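Local coordinates for protein FAD dependent oxidoreductase (Chelativorans sp. BNC1, PDB 6PXS) that probably oxidises iminodiacetate, an intermediate of EDTA breakdown, with a bound FAD, and belongs to the DadA oxidoreductase family, at residues 44-49 and 242-247. Sequence-based numbering, arbitrary orientation.
Sequences VVCPWA and VVLPMN. With FAD (flavin-adenine dinucleotide), chain E.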
ATOM      1  N   VAL A  44     -23.756   5.118  -5.492  1.00 48.69           N
ATOM      2  CA  VAL A  44     -24.883   6.039  -5.571  1.00 44.06           C
ATOM      3  C   VAL A  44     -26.118   5.270  -6.017  1.00 44.81           C
ATOM      4  O   VAL A  44     -26.060   4.477  -6.965  1.00 46.95           O
ATOM      5  CB  VAL A  44     -24.581   7.196  -6.536  1.00 42.21           C
ATOM      6  CG1 VAL A  44     -25.809   8.075  -6.708  1.00 41.34           C
ATOM      7  CG2 VAL A  44     -23.405   8.011  -6.028  1.00 44.24           C
ATOM      8  N   VAL A  45     -27.239   5.502  -5.334  1.00 43.73           N
ATOM      9  CA  VAL A  45     -28.515   4.863  -5.657  1.00 43.12           C
ATOM     10  C   VAL A  45     -29.543   5.985  -5.788  1.00 45.12           C
ATOM     11  O   VAL A  45     -30.179   6.385  -4.807  1.00 47.97           O
ATOM     12  CB  VAL A  45     -28.945   3.839  -4.602  1.00 42.65           C
ATOM     13  CG1 VAL A  45     -30.257   3.188  -5.002  1.00 45.23           C
ATOM     14  CG2 VAL A  45     -27.861   2.791  -4.411  1.00 42.68           C
ATOM     15  N   CYS A  46     -29.720   6.491  -7.007  1.00 45.71           N
ATOM     16  CA  CYS A  46     -30.625   7.606  -7.260  1.00 46.91           C
ATOM     17  C   CYS A  46     -30.963   7.655  -8.748  1.00 46.69           C
ATOM     18  O   CYS A  46     -30.361   8.435  -9.497  1.00 47.92           O
ATOM     19  CB  CYS A  46     -29.995   8.920  -6.798  1.00 46.44           C
ATOM     20  SG  CYS A  46     -31.130  10.323  -6.792  1.00 51.76           S
ATOM     21  N   PRO A  47     -31.921   6.844  -9.211  1.00 47.36           N
ATOM     22  CA  PRO A  47     -32.115   6.689 -10.660  1.00 51.15           C
ATOM     23  C   PRO A  47     -32.961   7.767 -11.317  1.00 51.76           C
ATOM     24  O   PRO A  47     -32.899   7.905 -12.546  1.00 52.13           O
ATOM     25  CB  PRO A  47     -32.814   5.328 -10.763  1.00 54.98           C
ATOM     26  CG  PRO A  47     -33.632   5.263  -9.509  1.00 53.14           C
ATOM     27  CD  PRO A  47     -32.817   5.963  -8.440  1.00 49.32           C
ATOM     28  N   TRP A  48     -33.746   8.528 -10.556  1.00 53.70           N
ATOM     29  CA  TRP A  48     -34.766   9.378 -11.159  1.00 56.29           C
ATOM     30  C   TRP A  48     -34.178  10.515 -11.986  1.00 59.54           C
ATOM     31  O   TRP A  48     -34.896  11.097 -12.808  1.00 59.54           O
ATOM     32  CB  TRP A  48     -35.676   9.943 -10.067  1.00 57.75           C
ATOM     33  CG  TRP A  48     -36.169   8.889  -9.124  1.00 59.88           C
ATOM     34  CD1 TRP A  48     -37.207   8.029  -9.326  1.00 62.09           C
ATOM     35  CD2 TRP A  48     -35.635   8.579  -7.832  1.00 60.13           C
ATOM     36  NE1 TRP A  48     -37.354   7.203  -8.239  1.00 61.65           N
ATOM     37  CE2 TRP A  48     -36.400   7.520  -7.308  1.00 61.75           C
ATOM     38  CE3 TRP A  48     -34.584   9.094  -7.068  1.00 60.46           C
ATOM     39  CZ2 TRP A  48     -36.150   6.967  -6.053  1.00 63.54           C
ATOM     40  CZ3 TRP A  48     -34.336   8.544  -5.822  1.00 61.44           C
ATOM     41  CH2 TRP A  48     -35.116   7.492  -5.328  1.00 62.18           C
ATOM     42  N   ALA A  49     -32.901  10.839 -11.803  1.00 59.29           N
ATOM     43  CA  ALA A  49     -32.271  11.945 -12.510  1.00 60.03           C
ATOM     44  C   ALA A  49     -31.476  11.501 -13.730  1.00 62.08           C
ATOM     45  O   ALA A  49     -30.838  12.340 -14.372  1.00 61.46           O
ATOM     46  CB  ALA A  49     -31.352  12.719 -11.562  1.00 60.93           C
ATOM     47  N   VAL A 242     -26.062  13.093  -1.635  1.00 47.28           N
ATOM     48  CA  VAL A 242     -25.354  12.806  -2.874  1.00 43.41           C
ATOM     49  C   VAL A 242     -25.424  14.033  -3.774  1.00 42.90           C
ATOM     50  O   VAL A 242     -26.358  14.838  -3.690  1.00 44.41           O
ATOM     51  CB  VAL A 242     -25.959  11.565  -3.561  1.00 45.60           C
ATOM     52  CG1 VAL A 242     -25.237  11.262  -4.864  1.00 48.42           C
ATOM     53  CG2 VAL A 242     -25.914  10.363  -2.627  1.00 45.39           C
ATOM     54  N   VAL A 243     -24.428  14.184  -4.643  1.00 39.84           N
ATOM     55  CA  VAL A 243     -24.362  15.297  -5.583  1.00 40.04           C
ATOM     56  C   VAL A 243     -24.253  14.728  -6.989  1.00 38.92           C
ATOM     57  O   VAL A 243     -23.415  13.854  -7.247  1.00 39.43           O
ATOM     58  CB  VAL A 243     -23.177  16.232  -5.276  1.00 41.60           C
ATOM     59  CG1 VAL A 243     -23.174  17.416  -6.228  1.00 41.63           C
ATOM     60  CG2 VAL A 243     -23.238  16.704  -3.831  1.00 42.27           C
ATOM     61  N   LEU A 244     -25.096  15.224  -7.894  1.00 41.28           N
ATOM     62  CA  LEU A 244     -25.158  14.755  -9.277  1.00 43.46           C
ATOM     63  C   LEU A 244     -25.075  15.960 -10.204  1.00 47.78           C
ATOM     64  O   LEU A 244     -26.105  16.523 -10.602  1.00 49.16           O
ATOM     65  CB  LEU A 244     -26.436  13.960  -9.533  1.00 42.99           C
ATOM     66  CG  LEU A 244     -26.711  12.795  -8.581  1.00 40.94           C
ATOM     67  CD1 LEU A 244     -28.052  12.155  -8.902  1.00 42.94           C
ATOM     68  CD2 LEU A 244     -25.599  11.766  -8.652  1.00 38.43           C
ATOM     69  N   PRO A 245     -23.864  16.390 -10.571  1.00 52.46           N
ATOM     70  CA  PRO A 245     -23.728  17.548 -11.468  1.00 56.92           C
ATOM     71  C   PRO A 245     -24.162  17.285 -12.901  1.00 58.40           C
ATOM     72  O   PRO A 245     -24.071  18.200 -13.728  1.00 57.12           O
ATOM     73  CB  PRO A 245     -22.228  17.871 -11.397  1.00 55.52           C
ATOM     74  CG  PRO A 245     -21.581  16.601 -10.981  1.00 54.18           C
ATOM     75  CD  PRO A 245     -22.559  15.898 -10.097  1.00 52.31           C
ATOM     76  N   MET A 246     -24.624  16.078 -13.224  1.00 63.26           N
ATOM     77  CA  MET A 246     -25.160  15.779 -14.553  1.00 66.92           C
ATOM     78  C   MET A 246     -24.134  16.081 -15.643  1.00 66.61           C
ATOM     79  O   MET A 246     -24.456  16.662 -16.682  1.00 68.55           O
ATOM     80  CB  MET A 246     -26.456  16.551 -14.802  1.00 69.20           C
ATOM     81  CG  MET A 246     -27.551  16.264 -13.789  1.00 71.17           C
ATOM     82  SD  MET A 246     -27.979  14.515 -13.690  1.00 74.11           S
ATOM     83  CE  MET A 246     -28.388  14.169 -15.399  1.00 76.14           C
ATOM     84  N   ASN A 247     -22.884  15.686 -15.401  1.00 61.05           N
ATOM     85  CA  ASN A 247     -21.814  15.867 -16.372  1.00 58.50           C
ATOM     86  C   ASN A 247     -20.910  14.643 -16.420  1.00 59.64           C
ATOM     87  O   ASN A 247     -19.706  14.766 -16.673  1.00 61.77           O
ATOM     88  CB  ASN A 247     -20.991  17.115 -16.050  1.00 55.27           C
ATOM     89  CG  ASN A 247     -20.276  17.011 -14.719  1.00 53.79           C
ATOM     90  OD1 ASN A 247     -20.552  16.115 -13.922  1.00 53.01           O
ATOM     91  ND2 ASN A 247     -19.353  17.932 -14.468  1.00 53.20           N
TER
HETATM   92  PA  FAD E 401     -17.498  -7.821 -10.747  1.00 34.20           P
HETATM   93  O1A FAD E 401     -16.251  -7.411 -11.437  1.00 31.30           O
HETATM   94  O2A FAD E 401     -17.755  -7.088  -9.427  1.00 37.43           O
HETATM   95  O5B FAD E 401     -17.548  -9.370 -10.502  1.00 36.36           O
HETATM   96  C5B FAD E 401     -16.820 -10.286 -11.345  1.00 41.88           C
HETATM   97  C4B FAD E 401     -16.148 -11.312 -10.471  1.00 43.79           C
HETATM   98  O4B FAD E 401     -16.018 -12.558 -11.196  1.00 50.20           O
HETATM   99  C3B FAD E 401     -14.738 -10.936 -10.014  1.00 41.67           C
HETATM  100  O3B FAD E 401     -14.536 -11.316  -8.658  1.00 38.21           O
HETATM  101  C2B FAD E 401     -13.848 -11.740 -10.963  1.00 48.53           C
HETATM  102  O2B FAD E 401     -12.574 -12.028 -10.399  1.00 45.90           O
HETATM  103  C1B FAD E 401     -14.684 -13.006 -11.116  1.00 50.04           C
HETATM  104  N9A FAD E 401     -14.382 -13.793 -12.307  1.00 64.90           N
HETATM  105  C8A FAD E 401     -14.412 -13.374 -13.610  1.00 49.07           C
HETATM  106  N7A FAD E 401     -14.087 -14.304 -14.477  1.00 55.79           N
HETATM  107  C5A FAD E 401     -13.824 -15.412 -13.686  1.00 55.82           C
HETATM  108  C6A FAD E 401     -13.428 -16.727 -13.995  1.00 55.56           C
HETATM  109  N6A FAD E 401     -13.217 -17.168 -15.238  1.00 53.75           N
HETATM  110  N1A FAD E 401     -13.252 -17.587 -12.967  1.00 51.65           N
HETATM  111  C2A FAD E 401     -13.458 -17.156 -11.720  1.00 53.95           C
HETATM  112  N3A FAD E 401     -13.832 -15.941 -11.312  1.00 49.50           N
HETATM  113  C4A FAD E 401     -14.000 -15.111 -12.347  1.00 52.75           C
HETATM  114  N1  FAD E 401     -22.858   1.274  -9.981  1.00 48.07           N
HETATM  115  C2  FAD E 401     -23.860   1.953  -9.349  1.00 48.59           C
HETATM  116  O2  FAD E 401     -25.012   1.508  -9.299  1.00 50.66           O
HETATM  117  N3  FAD E 401     -23.593   3.168  -8.743  1.00 44.09           N
HETATM  118  C4  FAD E 401     -22.368   3.802  -8.708  1.00 44.82           C
HETATM  119  O4  FAD E 401     -22.250   4.885  -8.138  1.00 46.56           O
HETATM  120  C4X FAD E 401     -21.310   3.075  -9.385  1.00 44.58           C
HETATM  121  N5  FAD E 401     -20.118   3.602  -9.400  1.00 42.04           N
HETATM  122  C5X FAD E 401     -19.107   2.908 -10.045  1.00 39.85           C
HETATM  123  C6  FAD E 401     -17.827   3.460 -10.071  1.00 41.20           C
HETATM  124  C7  FAD E 401     -16.775   2.801 -10.701  1.00 39.97           C
HETATM  125  C7M FAD E 401     -15.406   3.428 -10.708  1.00 40.53           C
HETATM  126  C8  FAD E 401     -17.007   1.567 -11.329  1.00 40.98           C
HETATM  127  C8M FAD E 401     -15.889   0.831 -12.022  1.00 45.61           C
HETATM  128  C9  FAD E 401     -18.284   1.015 -11.304  1.00 39.84           C
HETATM  129  C9A FAD E 401     -19.332   1.673 -10.670  1.00 38.25           C
HETATM  130  N10 FAD E 401     -20.636   1.136 -10.626  1.00 38.61           N
HETATM  131  C10 FAD E 401     -21.652   1.816  -9.994  1.00 44.05           C
HETATM  132  C1' FAD E 401     -20.943  -0.149 -11.275  1.00 37.09           C
HETATM  133  C2' FAD E 401     -20.714  -1.355 -10.365  1.00 37.57           C
HETATM  134  O2' FAD E 401     -19.536  -1.168  -9.580  1.00 38.44           O
HETATM  135  C3' FAD E 401     -20.546  -2.605 -11.229  1.00 35.71           C
HETATM  136  O3' FAD E 401     -21.499  -2.574 -12.285  1.00 39.32           O
HETATM  137  C4' FAD E 401     -20.712  -3.924 -10.474  1.00 35.02           C
HETATM  138  O4' FAD E 401     -19.778  -3.963  -9.397  1.00 34.98           O
HETATM  139  C5' FAD E 401     -20.509  -5.115 -11.387  1.00 37.30           C
HETATM  140  O5' FAD E 401     -20.580  -6.327 -10.608  1.00 36.52           O
HETATM  141  P   FAD E 401     -20.270  -7.726 -11.258  1.00 36.98           P
HETATM  142  O1P FAD E 401     -21.095  -7.869 -12.542  1.00 41.73           O
HETATM  143  O2P FAD E 401     -20.413  -8.838 -10.284  1.00 34.01           O
HETATM  144  O3P FAD E 401     -18.748  -7.568 -11.689  1.00 38.96           O
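Val-44 faces two ways at once: its side chain packs on Val-242 and Leu-244, while its backbone grips the flavin. The backbone N of Val-44 donates to FAD O4 at 3.1 Å, nearly straight at 170°, and its O accepts a weak bond from FAD N3 at 3.3 Å, so the adjoining N3-H and C4=O of the flavin are both met by one residue's backbone. CG1 of Val-44 lies anti to the backbone N (chi1 175°) and meets CG1 of Val-242 at 3.7 Å and CD2 of Leu-244 at 4.2 Å; CG2 also touches Val-242 CG1. Leu-244 bridges the contact, its other methyl, CD1, reaching Cys-46 SG at 4.2 Å and Ala-49 CB at 4.3 Å. Farther along, Met-246 SD lies 4.4 Å from Ala-49 CB. An alanine at Val-44 would lack CG1 and CG2 and would probably leave a gap beside Val-242 CG1 and Leu-244 CD2. Strand 242-244 pairs with strand 90-93, whose Ala-90 touches Cys-46 and whose Val-92 touches Ala-49. Between the segments the attraction is thus apolar side-chain packing, which sets the flavin-binding strand against this sheet and leaves the polar backbone of Val-44 for the cofactor.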